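Local atomic coordinates of uncharacterized DUF3829-like protein (Bacteroides thetaiotaomicron, PDB entry 3RH3), a protein that is of unknown function but belongs to the DUF3829-like family, folds mainly into packed alpha-helices and is probably made as a lipoprotein. Residues K17-Y22 with Q149-L154; Q87-L92 with Q137-I142; R168-T173 with A197-E202; Q175-L180 with D193-E198; K36-V41 with T97-N102. All blocks are in the same frame, centred on the assembly; numbering follows the deposited sequence.

In the fold
All five contacts join helices of one all-alpha chain. Contacts 1 and 2 share helix 115-154, with centres about 18 Å apart. Contacts 3 and 4, centres about 8 Å apart, are successive levels of the pairing between helices 161-181 and 189-207. Gln137 of contact 2 ties the two groups, reaching Ser176 and Asn179 of contact 4 (Gln137 NE2 to Ser176 OG, 2.9 Å), while Glu151 of contact 1 makes a long, weak ion pair with Arg168 of contact 3. Contact 5 lies opposite contacts 1 and 3 across the chain's centre, its centre about 32 Å from that of contact 1. No active site is known; ethanediol, probably from the crystallisation liquor, lies near Asn179 and near Ile38.

Contact 1: K17-Y22 with Q149-L154; sequences KVINYY and QAESEL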
# COMPACT_ATOMS: atom_id res chain seq x y z
N LYS A 17 5.63 -15.48 12.94
CA LYS A 17 6.85 -14.88 12.38
C LYS A 17 6.52 -14.27 11.02
O LYS A 17 7.07 -13.23 10.68
CB LYS A 17 7.99 -15.91 12.32
CG LYS A 17 8.75 -16.00 13.63
CD LYS A 17 9.50 -17.30 13.74
CE LYS A 17 9.97 -17.59 15.15
N VAL A 18 5.56 -14.85 10.28
CA VAL A 18 5.06 -14.32 9.00
C VAL A 18 4.31 -12.98 9.29
O VAL A 18 4.52 -11.99 8.58
CB VAL A 18 4.14 -15.35 8.27
CG1 VAL A 18 3.33 -14.69 7.15
CG2 VAL A 18 4.96 -16.52 7.72
N ILE A 19 3.46 -12.96 10.33
CA ILE A 19 2.69 -11.78 10.73
C ILE A 19 3.64 -10.67 11.16
O ILE A 19 3.49 -9.54 10.68
CB ILE A 19 1.64 -12.15 11.84
CG1 ILE A 19 0.60 -13.20 11.35
CG2 ILE A 19 0.92 -10.91 12.42
CD1 ILE A 19 -0.10 -12.87 10.05
N ASN A 20 4.63 -10.99 12.04
CA ASN A 20 5.62 -10.02 12.50
C ASN A 20 6.44 -9.47 11.31
O ASN A 20 6.74 -8.28 11.28
CB ASN A 20 6.55 -10.61 13.56
CG ASN A 20 7.75 -9.73 13.81
OD1 ASN A 20 7.62 -8.53 14.05
ND2 ASN A 20 8.95 -10.28 13.64
N TYR A 21 6.80 -10.33 10.34
CA TYR A 21 7.54 -9.86 9.17
C TYR A 21 6.69 -8.84 8.40
O TYR A 21 7.21 -7.78 8.00
CB TYR A 21 7.95 -11.03 8.25
CG TYR A 21 8.83 -10.54 7.12
CD1 TYR A 21 10.21 -10.41 7.30
CD2 TYR A 21 8.28 -10.09 5.93
CE1 TYR A 21 11.03 -9.94 6.27
CE2 TYR A 21 9.09 -9.58 4.91
CZ TYR A 21 10.46 -9.51 5.09
OH TYR A 21 11.27 -9.04 4.09
N TYR A 22 5.40 -9.16 8.18
CA TYR A 22 4.46 -8.24 7.52
C TYR A 22 4.38 -6.89 8.27
O TYR A 22 4.44 -5.85 7.62
CB TYR A 22 3.05 -8.86 7.38
CG TYR A 22 1.98 -7.85 6.97
CD1 TYR A 22 1.90 -7.39 5.66
CD2 TYR A 22 1.09 -7.34 7.91
CE1 TYR A 22 0.93 -6.46 5.28
CE2 TYR A 22 0.12 -6.40 7.54
CZ TYR A 22 0.04 -5.97 6.22
OH TYR A 22 -0.89 -5.03 5.85
N GLN A 149 -2.77 -16.83 5.04
CA GLN A 149 -2.62 -18.22 5.46
C GLN A 149 -2.22 -18.26 6.95
O GLN A 149 -2.76 -19.08 7.70
CB GLN A 149 -1.58 -18.93 4.58
CG GLN A 149 -1.41 -20.43 4.85
CD GLN A 149 -2.68 -21.23 4.63
OE1 GLN A 149 -3.33 -21.14 3.59
NE2 GLN A 149 -3.05 -22.04 5.62
N ALA A 150 -1.30 -17.38 7.37
CA ALA A 150 -0.86 -17.32 8.76
C ALA A 150 -2.01 -16.89 9.67
O ALA A 150 -2.20 -17.48 10.73
CB ALA A 150 0.32 -16.37 8.91
N GLU A 151 -2.80 -15.88 9.24
CA GLU A 151 -3.95 -15.42 10.01
C GLU A 151 -5.00 -16.52 10.12
O GLU A 151 -5.51 -16.73 11.20
CB GLU A 151 -4.56 -14.12 9.46
CG GLU A 151 -3.88 -12.85 9.98
CD GLU A 151 -4.05 -12.47 11.45
OE1 GLU A 151 -3.80 -13.32 12.34
OE2 GLU A 151 -4.35 -11.28 11.71
N SER A 152 -5.27 -17.26 9.05
CA SER A 152 -6.24 -18.35 9.06
C SER A 152 -5.90 -19.42 10.11
O SER A 152 -6.80 -20.02 10.69
CB SER A 152 -6.36 -18.97 7.68
OG SER A 152 -7.18 -20.13 7.72
N GLU A 153 -4.59 -19.63 10.35
CA GLU A 153 -4.08 -20.60 11.32
C GLU A 153 -4.16 -20.07 12.75
O GLU A 153 -4.54 -20.82 13.65
CB GLU A 153 -2.62 -20.97 10.98
CG GLU A 153 -2.51 -21.91 9.80
CD GLU A 153 -1.15 -21.97 9.12
OE1 GLU A 153 -0.13 -21.99 9.84
OE2 GLU A 153 -1.12 -22.03 7.87
N LEU A 154 -3.79 -18.79 12.95
CA LEU A 154 -3.82 -18.18 14.27
C LEU A 154 -5.25 -17.86 14.73
O LEU A 154 -5.47 -17.74 15.93
CB LEU A 154 -2.96 -16.90 14.29
CG LEU A 154 -1.43 -17.15 14.19
CD1 LEU A 154 -0.72 -15.99 13.54
CD2 LEU A 154 -0.81 -17.48 15.54
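Ile19 and Val18 rest on the methyl group of Ala150, and the contact between 17-22 and 149-154 is built from apolar packing. CD1 of Ile19 comes within 3.7 Å of CB of Ala150, and CG1 of Val18 reaches the same methyl at 3.9 Å. A residue as small as alanine suits this spot, because the two backbones come close: the CA atoms of Val18 and Ala150 are 6.6 Å apart. Ile19 does most of the filling. Its CG1 stands anti to the carbonyl carbon (chi1 -62°), and its side chain lies alongside that of Leu154, the two pointing opposite ways, with Ile19 CG1 and Leu154 CD1 3.8 Å apart.

A second kind of contact uses the carbon part of a charged side chain. Glu151 bends at chi2, its CG lying 3.8 Å from CD1 of Ile19, while its OE2 makes a long, weak ion pair with Arg168 of helix 161-181.

Within 149-154, Gln149 NE2 donates to Glu153 OE2 in a nearly straight bond (168°), one helical turn on. The axes approach to 9.6 Å and cross steeply, their directions 131° apart: helix 10-32 here passes over the C-terminal end of helix 115-154 in the all-alpha domain.

Contact 2: Q87-L92 with Q137-I142; sequences QNYAGL and QVIFDI
Ile139 points its CD1 methyl straight at the ring of Tyr89, 3.8 Å from the ring centroid and only 11° off the ring normal, a CH-pi contact over the centre of one face. The two side chains cross at about a right angle. The second branch of Ile139 meets the outer end of the tyrosine, CG2 lying 4.0 Å from Tyr89 CZ and 3.8 Å from Tyr89 OH. That hydroxyl is hydrogen-bonded to Ser25 of helix 10-32, which lets a polar tip sit in a buried place and fixes the ring's outer end. An alanine in place of Tyr89 would probably leave a gap over the Ile139 methyl and Ser25 without its phenol partner.

Asn88 is turned otherwise. Its CB lies 3.8 Å from CG1 of Ile139, and its amide lies across the side chain of Val138, whose CG1 sits above the amide plane, 3.4 Å from OD1 and 3.6 Å from ND2. The ND2 group donates to the backbone O of Asn84 one turn earlier, so the amide NH2 keeps a partner. Leu92 completes the apolar patch more loosely, its CD1 4.2 Å from CD1 of Ile139.

With directions 160° apart and axes 9.7 Å apart, the consecutive helices 79-111 and 115-154 form an antiparallel alpha-hairpin.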
# COMPACT_ATOMS: atom_id res chain seq x y z
N GLN A 87 14.99 -9.15 -3.60
CA GLN A 87 15.18 -8.47 -4.87
C GLN A 87 14.32 -7.21 -4.96
O GLN A 87 14.78 -6.17 -5.44
CB GLN A 87 14.82 -9.45 -5.99
CG GLN A 87 15.22 -9.01 -7.39
CD GLN A 87 14.70 -10.03 -8.38
OE1 GLN A 87 15.03 -11.22 -8.32
NE2 GLN A 87 13.83 -9.58 -9.27
N ASN A 88 13.09 -7.29 -4.47
CA ASN A 88 12.16 -6.16 -4.51
C ASN A 88 12.54 -5.07 -3.50
O ASN A 88 12.42 -3.90 -3.83
CB ASN A 88 10.73 -6.62 -4.37
CG ASN A 88 10.25 -7.14 -5.69
OD1 ASN A 88 9.96 -6.36 -6.61
ND2 ASN A 88 10.30 -8.45 -5.89
N TYR A 89 13.04 -5.46 -2.33
CA TYR A 89 13.52 -4.49 -1.34
C TYR A 89 14.80 -3.84 -1.84
O TYR A 89 15.00 -2.66 -1.59
CB TYR A 89 13.77 -5.16 0.01
CG TYR A 89 12.58 -5.08 0.94
CD1 TYR A 89 12.10 -3.85 1.39
CD2 TYR A 89 11.97 -6.23 1.43
CE1 TYR A 89 11.04 -3.77 2.28
CE2 TYR A 89 10.89 -6.16 2.30
CZ TYR A 89 10.44 -4.93 2.73
OH TYR A 89 9.40 -4.86 3.61
N ALA A 90 15.66 -4.60 -2.56
CA ALA A 90 16.89 -4.04 -3.11
C ALA A 90 16.52 -3.02 -4.18
O ALA A 90 17.04 -1.91 -4.17
CB ALA A 90 17.77 -5.15 -3.68
N GLY A 91 15.57 -3.37 -5.05
CA GLY A 91 15.10 -2.49 -6.09
C GLY A 91 14.50 -1.24 -5.48
O GLY A 91 14.88 -0.12 -5.83
N LEU A 92 13.61 -1.44 -4.50
CA LEU A 92 12.97 -0.32 -3.82
C LEU A 92 14.03 0.71 -3.32
O LEU A 92 13.96 1.87 -3.74
CB LEU A 92 12.09 -0.81 -2.67
CG LEU A 92 11.30 0.28 -1.96
CD1 LEU A 92 9.84 -0.08 -1.90
CD2 LEU A 92 11.86 0.54 -0.59
N GLN A 137 4.29 -2.23 -3.99
CA GLN A 137 3.13 -3.04 -4.33
C GLN A 137 3.50 -4.51 -4.49
O GLN A 137 2.78 -5.37 -3.99
CB GLN A 137 2.46 -2.51 -5.61
CG GLN A 137 1.10 -3.18 -5.91
CD GLN A 137 0.13 -3.00 -4.77
OE1 GLN A 137 -0.02 -1.90 -4.24
NE2 GLN A 137 -0.47 -4.08 -4.29
N VAL A 138 4.61 -4.80 -5.19
CA VAL A 138 5.08 -6.18 -5.37
C VAL A 138 5.35 -6.82 -3.96
O VAL A 138 4.90 -7.94 -3.72
CB VAL A 138 6.30 -6.29 -6.32
CG1 VAL A 138 6.85 -7.72 -6.36
CG2 VAL A 138 5.94 -5.83 -7.74
N ILE A 139 5.95 -6.07 -3.01
CA ILE A 139 6.24 -6.59 -1.66
C ILE A 139 4.94 -6.94 -0.95
O ILE A 139 4.85 -8.02 -0.37
CB ILE A 139 7.13 -5.64 -0.81
CG1 ILE A 139 8.54 -5.49 -1.46
CG2 ILE A 139 7.26 -6.10 0.66
CD1 ILE A 139 9.23 -4.16 -1.12
N PHE A 140 3.91 -6.05 -1.03
CA PHE A 140 2.63 -6.32 -0.40
C PHE A 140 1.93 -7.48 -1.11
O PHE A 140 1.36 -8.32 -0.41
CB PHE A 140 1.74 -5.06 -0.31
CG PHE A 140 2.18 -4.10 0.78
CD1 PHE A 140 2.21 -4.50 2.11
CD2 PHE A 140 2.58 -2.80 0.47
CE1 PHE A 140 2.66 -3.62 3.12
CE2 PHE A 140 3.00 -1.91 1.48
CZ PHE A 140 3.04 -2.33 2.80
N ASP A 141 2.01 -7.57 -2.45
CA ASP A 141 1.44 -8.68 -3.24
C ASP A 141 2.06 -10.03 -2.82
O ASP A 141 1.33 -11.01 -2.70
CB ASP A 141 1.66 -8.46 -4.74
CG ASP A 141 0.85 -7.32 -5.38
OD1 ASP A 141 -0.13 -6.85 -4.76
OD2 ASP A 141 1.20 -6.90 -6.51
N ILE A 142 3.37 -10.09 -2.60
CA ILE A 142 4.05 -11.31 -2.16
C ILE A 142 3.52 -11.73 -0.79
O ILE A 142 3.12 -12.87 -0.61
CB ILE A 142 5.61 -11.15 -2.14
CG1 ILE A 142 6.19 -10.98 -3.56
CG2 ILE A 142 6.32 -12.31 -1.39
CD1 ILE A 142 7.50 -10.16 -3.54

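Contact 3: R168-T173 with A197-E202; sequences RKMSGT and AELEKE
Thr173 and Glu202 reach toward each other tip to tip, and the polar centre of the contact is built on them. The hydroxyl faces both carboxylate oxygens, Thr173 OG1 lying 2.8 Å from Glu202 OE1 and 3.0 Å from Glu202 OE2; it is also 3.0 Å from the backbone O of Lys169, one turn back on its own helix. A threonine suits the place because its two branches divide the work: with OG1 anti to the carbonyl carbon (chi1 -49°), the hydroxyl faces the carboxylate while the methyl CG2 packs on Leu199 CB at 3.8 Å.

The charges come next. Glu198 brings its OE2 within 3.3 Å of Thr173 OG1, at best a weak hydrogen bond, and lies close to the like-charged OE2 of Glu202, a crowding that might raise the proton affinity of one carboxylate. Lys169 would partly offset it: its extended chain crosses Glu202 at about a right angle, though NZ stays 4.7 Å from Glu202 OE2.

These segments belong to an antiparallel helical hairpin of helices 161-181 and 189-207, their directions 163° apart. Apolar packing closes the other side of the interface: selenomethionine Met170 places CB 4.0 Å from Leu199 CD1 and packs on Leu226 of helix 216-240 as well, while its CG passes Glu202 OE1 at 3.6 Å.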
# COMPACT_ATOMS: atom_id res chain seq x y z
N ARG A 168 -9.43 -7.64 7.08
CA ARG A 168 -8.01 -7.66 6.75
C ARG A 168 -7.78 -7.68 5.22
O ARG A 168 -6.99 -6.89 4.72
CB ARG A 168 -7.32 -8.87 7.39
CG ARG A 168 -7.11 -8.74 8.88
CD ARG A 168 -6.14 -9.79 9.40
NE ARG A 168 -4.74 -9.56 9.02
CZ ARG A 168 -3.93 -8.66 9.58
NH1 ARG A 168 -4.38 -7.86 10.54
NH2 ARG A 168 -2.67 -8.54 9.17
N LYS A 169 -8.48 -8.52 4.48
CA LYS A 169 -8.30 -8.59 3.01
C LYS A 169 -8.76 -7.29 2.31
O LYS A 169 -8.02 -6.78 1.47
CB LYS A 169 -8.99 -9.81 2.39
CG LYS A 169 -8.47 -10.07 0.97
CD LYS A 169 -8.88 -11.39 0.40
CE LYS A 169 -8.15 -11.61 -0.91
NZ LYS A 169 -8.27 -13.02 -1.37
N MSE A 170 -9.92 -6.72 2.71
CA MSE A 170 -10.45 -5.48 2.14
C MSE A 170 -9.54 -4.31 2.42
O MSE A 170 -9.30 -3.52 1.51
CB MSE A 170 -11.87 -5.21 2.63
CG MSE A 170 -12.86 -6.21 2.01
SE MSE A 170 -14.68 -5.77 2.43
CE MSE A 170 -14.82 -6.69 4.09
N SER A 171 -8.93 -4.27 3.64
CA SER A 171 -7.98 -3.24 4.03
C SER A 171 -6.77 -3.28 3.14
O SER A 171 -6.26 -2.22 2.75
CB SER A 171 -7.58 -3.40 5.50
OG SER A 171 -8.64 -2.89 6.28
N GLY A 172 -6.30 -4.48 2.82
CA GLY A 172 -5.19 -4.70 1.91
C GLY A 172 -5.52 -4.22 0.51
O GLY A 172 -4.73 -3.51 -0.12
N THR A 173 -6.73 -4.54 0.02
CA THR A 173 -7.21 -4.11 -1.31
C THR A 173 -7.32 -2.58 -1.36
O THR A 173 -6.86 -1.99 -2.35
CB THR A 173 -8.52 -4.81 -1.67
OG1 THR A 173 -8.35 -6.21 -1.44
CG2 THR A 173 -8.88 -4.63 -3.14
N ALA A 197 -12.88 -3.74 -8.71
CA ALA A 197 -13.69 -4.91 -9.00
C ALA A 197 -13.39 -6.01 -7.97
O ALA A 197 -14.31 -6.67 -7.49
CB ALA A 197 -13.42 -5.40 -10.42
N GLU A 198 -12.11 -6.19 -7.61
CA GLU A 198 -11.65 -7.14 -6.58
C GLU A 198 -12.31 -6.75 -5.22
O GLU A 198 -12.94 -7.59 -4.58
CB GLU A 198 -10.11 -7.15 -6.50
CG GLU A 198 -9.53 -8.06 -5.43
CD GLU A 198 -8.01 -8.08 -5.29
OE1 GLU A 198 -7.33 -8.35 -6.31
OE2 GLU A 198 -7.52 -7.87 -4.16
N LEU A 199 -12.23 -5.48 -4.87
CA LEU A 199 -12.83 -4.93 -3.64
C LEU A 199 -14.36 -5.12 -3.61
O LEU A 199 -14.90 -5.44 -2.54
CB LEU A 199 -12.48 -3.43 -3.49
CG LEU A 199 -12.95 -2.74 -2.16
CD1 LEU A 199 -12.51 -3.55 -0.95
CD2 LEU A 199 -12.41 -1.33 -2.08
N GLU A 200 -15.05 -4.91 -4.76
CA GLU A 200 -16.51 -5.06 -4.87
C GLU A 200 -16.89 -6.53 -4.63
O GLU A 200 -17.89 -6.80 -3.98
CB GLU A 200 -17.01 -4.56 -6.24
CG GLU A 200 -18.45 -4.91 -6.61
CD GLU A 200 -19.54 -3.95 -6.15
OE1 GLU A 200 -19.36 -3.29 -5.10
OE2 GLU A 200 -20.58 -3.89 -6.84
N LYS A 201 -16.10 -7.45 -5.15
CA LYS A 201 -16.31 -8.89 -5.00
C LYS A 201 -16.12 -9.29 -3.53
O LYS A 201 -16.92 -10.05 -2.99
CB LYS A 201 -15.33 -9.65 -5.93
CG LYS A 201 -15.76 -11.04 -6.33
CD LYS A 201 -14.72 -11.69 -7.25
N GLU A 202 -15.09 -8.75 -2.87
CA GLU A 202 -14.79 -9.01 -1.45
C GLU A 202 -15.91 -8.44 -0.56
O GLU A 202 -16.31 -9.07 0.42
CB GLU A 202 -13.44 -8.39 -1.03
CG GLU A 202 -12.22 -9.04 -1.64
CD GLU A 202 -10.93 -8.23 -1.56
OE1 GLU A 202 -10.92 -7.17 -0.88
OE2 GLU A 202 -9.92 -8.67 -2.15

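Contact 4: Q175-L180 with D193-E198; sequences QSIMNL and DLKMAE. With EDO (1,2-ethanediol), chain E.
Ile177 sets CG1 anti to the carbonyl carbon (chi1 -62°), which aims this branch at CB of Lys195; separately, a bend at chi2 of Lys195 (-84°) carries the rest of the lysine chain past Leu180 and Ser176. The fit is tight, Ile177 CG1 lying 3.4 Å from Lys195 CB. Beyond it, Ile177 CD1 touches the selenium of selenomethionine Met196 at 3.9 Å. An alanine in place of Ile177 would probably open a gap beside Lys195 CB and take one neighbour from the selenium of Met196.

The lysine chain lends its carbons to the apolar packing: CG meets Leu180 CD1 at 3.8 Å. These helices are the two arms of an antiparallel hairpin, their directions 165° apart.

At its charged end, Lys195 NZ donates to a water at 2.7 Å, and that water is hydrogen-bonded to Ser176 OG at 2.8 Å. Ser176 OG also accepts from Gln137 NE2 of helix 115-154 and bonds weakly with Gly172 O. On another side of the helix, Asn179 is hydrogen-bonded to Ser133 and Gln137, and its OD1 receives a weak bond from an ethanediol, probably from the crystallisation liquor.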
# COMPACT_ATOMS: atom_id res chain seq x y z
N GLN A 175 -5.57 -0.39 0.44
CA GLN A 175 -4.18 0.06 0.47
C GLN A 175 -3.56 -0.05 -0.95
O GLN A 175 -2.88 0.88 -1.38
CB GLN A 175 -3.40 -0.76 1.50
CG GLN A 175 -1.89 -0.52 1.50
CD GLN A 175 -1.19 -1.33 2.56
OE1 GLN A 175 -0.73 -0.79 3.56
NE2 GLN A 175 -1.12 -2.63 2.38
N SER A 176 -3.82 -1.17 -1.67
CA SER A 176 -3.34 -1.34 -3.06
C SER A 176 -3.96 -0.25 -3.99
O SER A 176 -3.24 0.35 -4.80
CB SER A 176 -3.69 -2.72 -3.61
OG SER A 176 -2.98 -3.73 -2.91
N ILE A 177 -5.26 0.02 -3.82
CA ILE A 177 -5.94 1.05 -4.64
C ILE A 177 -5.32 2.44 -4.38
O ILE A 177 -5.07 3.20 -5.34
CB ILE A 177 -7.48 1.06 -4.41
CG1 ILE A 177 -8.09 -0.29 -4.84
CG2 ILE A 177 -8.14 2.20 -5.20
CD1 ILE A 177 -9.45 -0.59 -4.26
N MSE A 178 -5.05 2.76 -3.08
CA MSE A 178 -4.47 4.05 -2.70
C MSE A 178 -3.06 4.17 -3.27
O MSE A 178 -2.71 5.22 -3.79
CB MSE A 178 -4.49 4.24 -1.18
CG MSE A 178 -5.90 4.62 -0.68
SE MSE A 178 -6.37 6.43 -1.25
CE MSE A 178 -5.53 7.34 0.18
N ASN A 179 -2.30 3.07 -3.24
CA ASN A 179 -0.96 3.03 -3.81
C ASN A 179 -0.99 3.30 -5.32
O ASN A 179 -0.17 4.08 -5.81
CB ASN A 179 -0.28 1.68 -3.54
CG ASN A 179 1.17 1.65 -3.94
OD1 ASN A 179 1.94 2.57 -3.70
ND2 ASN A 179 1.56 0.62 -4.64
N LEU A 180 -1.95 2.71 -6.03
CA LEU A 180 -2.12 2.91 -7.47
C LEU A 180 -2.56 4.33 -7.78
O LEU A 180 -2.11 4.92 -8.76
CB LEU A 180 -3.11 1.90 -8.07
CG LEU A 180 -2.58 0.45 -8.10
CD1 LEU A 180 -3.73 -0.56 -8.22
CD2 LEU A 180 -1.50 0.26 -9.18
N ASP A 193 -9.21 0.28 -11.49
CA ASP A 193 -10.47 -0.36 -11.83
C ASP A 193 -10.44 -1.86 -11.52
O ASP A 193 -11.39 -2.36 -10.94
CB ASP A 193 -10.85 -0.12 -13.30
CG ASP A 193 -11.02 1.35 -13.67
OD1 ASP A 193 -11.32 2.17 -12.75
OD2 ASP A 193 -10.79 1.70 -14.87
N LEU A 194 -9.34 -2.57 -11.86
CA LEU A 194 -9.22 -3.99 -11.57
C LEU A 194 -9.27 -4.22 -10.06
O LEU A 194 -9.96 -5.13 -9.62
CB LEU A 194 -7.92 -4.58 -12.15
CG LEU A 194 -7.93 -4.76 -13.67
CD1 LEU A 194 -6.52 -4.85 -14.19
CD2 LEU A 194 -8.72 -5.97 -14.06
N LYS A 195 -8.60 -3.38 -9.28
CA LYS A 195 -8.61 -3.53 -7.81
C LYS A 195 -9.97 -3.14 -7.20
O LYS A 195 -10.37 -3.72 -6.19
CB LYS A 195 -7.46 -2.75 -7.14
CG LYS A 195 -6.08 -3.36 -7.38
CD LYS A 195 -5.75 -4.48 -6.41
CE LYS A 195 -4.56 -5.27 -6.90
NZ LYS A 195 -3.92 -6.05 -5.81
N MSE A 196 -10.70 -2.22 -7.84
CA MSE A 196 -12.03 -1.84 -7.38
C MSE A 196 -13.02 -2.99 -7.58
O MSE A 196 -13.82 -3.26 -6.69
CB MSE A 196 -12.50 -0.57 -8.06
CG MSE A 196 -11.71 0.64 -7.59
SE MSE A 196 -12.43 1.37 -5.91
CE MSE A 196 -14.04 2.15 -6.67
N ALA A 197 -12.88 -3.74 -8.71
CA ALA A 197 -13.69 -4.91 -9.00
C ALA A 197 -13.39 -6.01 -7.97
O ALA A 197 -14.31 -6.67 -7.49
CB ALA A 197 -13.42 -5.40 -10.42
N GLU A 198 -12.11 -6.19 -7.61
CA GLU A 198 -11.65 -7.14 -6.58
C GLU A 198 -12.31 -6.75 -5.22
O GLU A 198 -12.94 -7.59 -4.58
CB GLU A 198 -10.11 -7.15 -6.50
CG GLU A 198 -9.53 -8.06 -5.43
CD GLU A 198 -8.01 -8.08 -5.29
OE1 GLU A 198 -7.33 -8.35 -6.31
OE2 GLU A 198 -7.52 -7.87 -4.16
C1 EDO E . 5.85 6.55 -3.87
O1 EDO E . 6.42 6.60 -5.18
C2 EDO E . 5.67 5.12 -3.36
O2 EDO E . 4.27 4.82 -3.27
O HOH W 1 -4.47 -6.06 -3.16

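Contact 5: K36-V41 with T97-N102; sequences KDINAV and TQFYDN
Ile38 reaches both aromatic rings of 97-102. From its CB, the branch CG2 meets the tip of Phe99, at 3.7 Å from CZ. The other branch leaves CB by CG1, which stands anti to the carbonyl carbon (chi1 -64°), and a second bend (chi2 -54°) turns its end, CD1, toward Tyr100: it lies 3.4 Å from Tyr100 OH and 3.8 Å from Tyr100 CE2, and it also reaches Phe99 CE2, 3.8 Å away. A beta-branched isoleucine suits this place because CG2 can pack on the tip of Phe99 while CD1 touches both rings. Its backbone takes part too, O lying at the edge of the Phe99 ring, near the ring plane.

One turn later, Val41 repeats the pattern with shorter arms. CG1 comes tip to tip with Phe99 at 3.5 Å from CE2, and CG2 lies 4.0 Å from Tyr100 CE1. The two rings also support each other, Phe99 CD2 sitting 4.0 Å above the plane of Tyr100, over its centre.

Long aromatic side chains fit a wide gap: the axes are 11.6 Å apart and run roughly parallel, at 33°. Ile38 also touches Ser129 and Leu132 of helix 115-154, and the short helix 35-46 thus packs against the hairpin of helices 79-111 and 115-154.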
# COMPACT_ATOMS: atom_id res chain seq x y z
N LYS A 36 3.16 10.51 0.10
CA LYS A 36 3.07 11.91 0.48
C LYS A 36 4.46 12.58 0.47
O LYS A 36 4.57 13.71 0.00
CB LYS A 36 2.39 12.09 1.86
N ASP A 37 5.53 11.87 0.91
CA ASP A 37 6.89 12.40 0.90
C ASP A 37 7.44 12.47 -0.53
O ASP A 37 8.03 13.48 -0.91
CB ASP A 37 7.83 11.55 1.79
CG ASP A 37 7.45 11.54 3.27
OD1 ASP A 37 7.12 12.63 3.80
OD2 ASP A 37 7.51 10.46 3.89
N ILE A 38 7.23 11.40 -1.32
CA ILE A 38 7.68 11.33 -2.71
C ILE A 38 6.95 12.39 -3.57
O ILE A 38 7.61 13.13 -4.31
CB ILE A 38 7.49 9.88 -3.26
CG1 ILE A 38 8.36 8.84 -2.50
CG2 ILE A 38 7.69 9.80 -4.77
CD1 ILE A 38 9.92 9.12 -2.41
N ASN A 39 5.62 12.50 -3.43
CA ASN A 39 4.81 13.45 -4.21
C ASN A 39 5.11 14.90 -3.83
O ASN A 39 5.08 15.75 -4.72
CB ASN A 39 3.33 13.12 -4.09
CG ASN A 39 2.95 11.78 -4.69
OD1 ASN A 39 3.69 11.18 -5.49
ND2 ASN A 39 1.79 11.27 -4.31
N ALA A 40 5.46 15.18 -2.54
CA ALA A 40 5.85 16.52 -2.08
C ALA A 40 7.13 16.98 -2.78
O ALA A 40 7.25 18.14 -3.19
CB ALA A 40 6.04 16.54 -0.57
N VAL A 41 8.08 16.05 -2.93
CA VAL A 41 9.36 16.29 -3.59
C VAL A 41 9.09 16.56 -5.08
O VAL A 41 9.63 17.54 -5.61
CB VAL A 41 10.33 15.11 -3.35
CG1 VAL A 41 11.51 15.15 -4.31
CG2 VAL A 41 10.81 15.10 -1.90
N THR A 97 17.14 5.83 -3.55
CA THR A 97 18.42 6.54 -3.49
C THR A 97 18.58 7.41 -4.74
O THR A 97 18.91 8.58 -4.59
CB THR A 97 19.58 5.55 -3.30
OG1 THR A 97 19.36 4.84 -2.08
CG2 THR A 97 20.93 6.24 -3.24
N GLN A 98 18.31 6.84 -5.95
CA GLN A 98 18.36 7.57 -7.23
C GLN A 98 17.43 8.78 -7.20
O GLN A 98 17.83 9.86 -7.64
CB GLN A 98 17.96 6.66 -8.40
CG GLN A 98 19.05 5.76 -8.94
CD GLN A 98 18.55 4.92 -10.09
OE1 GLN A 98 18.34 3.71 -9.97
NE2 GLN A 98 18.32 5.56 -11.24
N PHE A 99 16.20 8.60 -6.67
CA PHE A 99 15.18 9.64 -6.56
C PHE A 99 15.68 10.83 -5.72
O PHE A 99 15.66 11.97 -6.20
CB PHE A 99 13.88 9.07 -5.97
CG PHE A 99 12.73 10.05 -5.92
CD1 PHE A 99 11.87 10.19 -7.01
CD2 PHE A 99 12.48 10.80 -4.78
CE1 PHE A 99 10.80 11.09 -6.97
CE2 PHE A 99 11.41 11.70 -4.74
CZ PHE A 99 10.58 11.84 -5.83
N TYR A 100 16.15 10.56 -4.48
CA TYR A 100 16.61 11.62 -3.59
C TYR A 100 17.95 12.21 -4.02
O TYR A 100 18.17 13.39 -3.73
CB TYR A 100 16.65 11.16 -2.15
CG TYR A 100 15.27 11.12 -1.56
CD1 TYR A 100 14.62 12.30 -1.18
CD2 TYR A 100 14.57 9.92 -1.43
CE1 TYR A 100 13.34 12.27 -0.65
CE2 TYR A 100 13.29 9.89 -0.89
CZ TYR A 100 12.68 11.06 -0.51
OH TYR A 100 11.42 11.03 0.02
N ASP A 101 18.80 11.43 -4.75
CA ASP A 101 20.07 11.93 -5.30
C ASP A 101 19.77 12.94 -6.41
O ASP A 101 20.39 14.00 -6.46
CB ASP A 101 20.94 10.78 -5.86
N ASN A 102 18.79 12.59 -7.28
CA ASN A 102 18.33 13.43 -8.38
C ASN A 102 17.72 14.71 -7.84
O ASN A 102 17.95 15.76 -8.43
CB ASN A 102 17.32 12.69 -9.24
CG ASN A 102 17.92 11.69 -10.20
OD1 ASN A 102 19.11 11.71 -10.51
ND2 ASN A 102 17.08 10.82 -10.74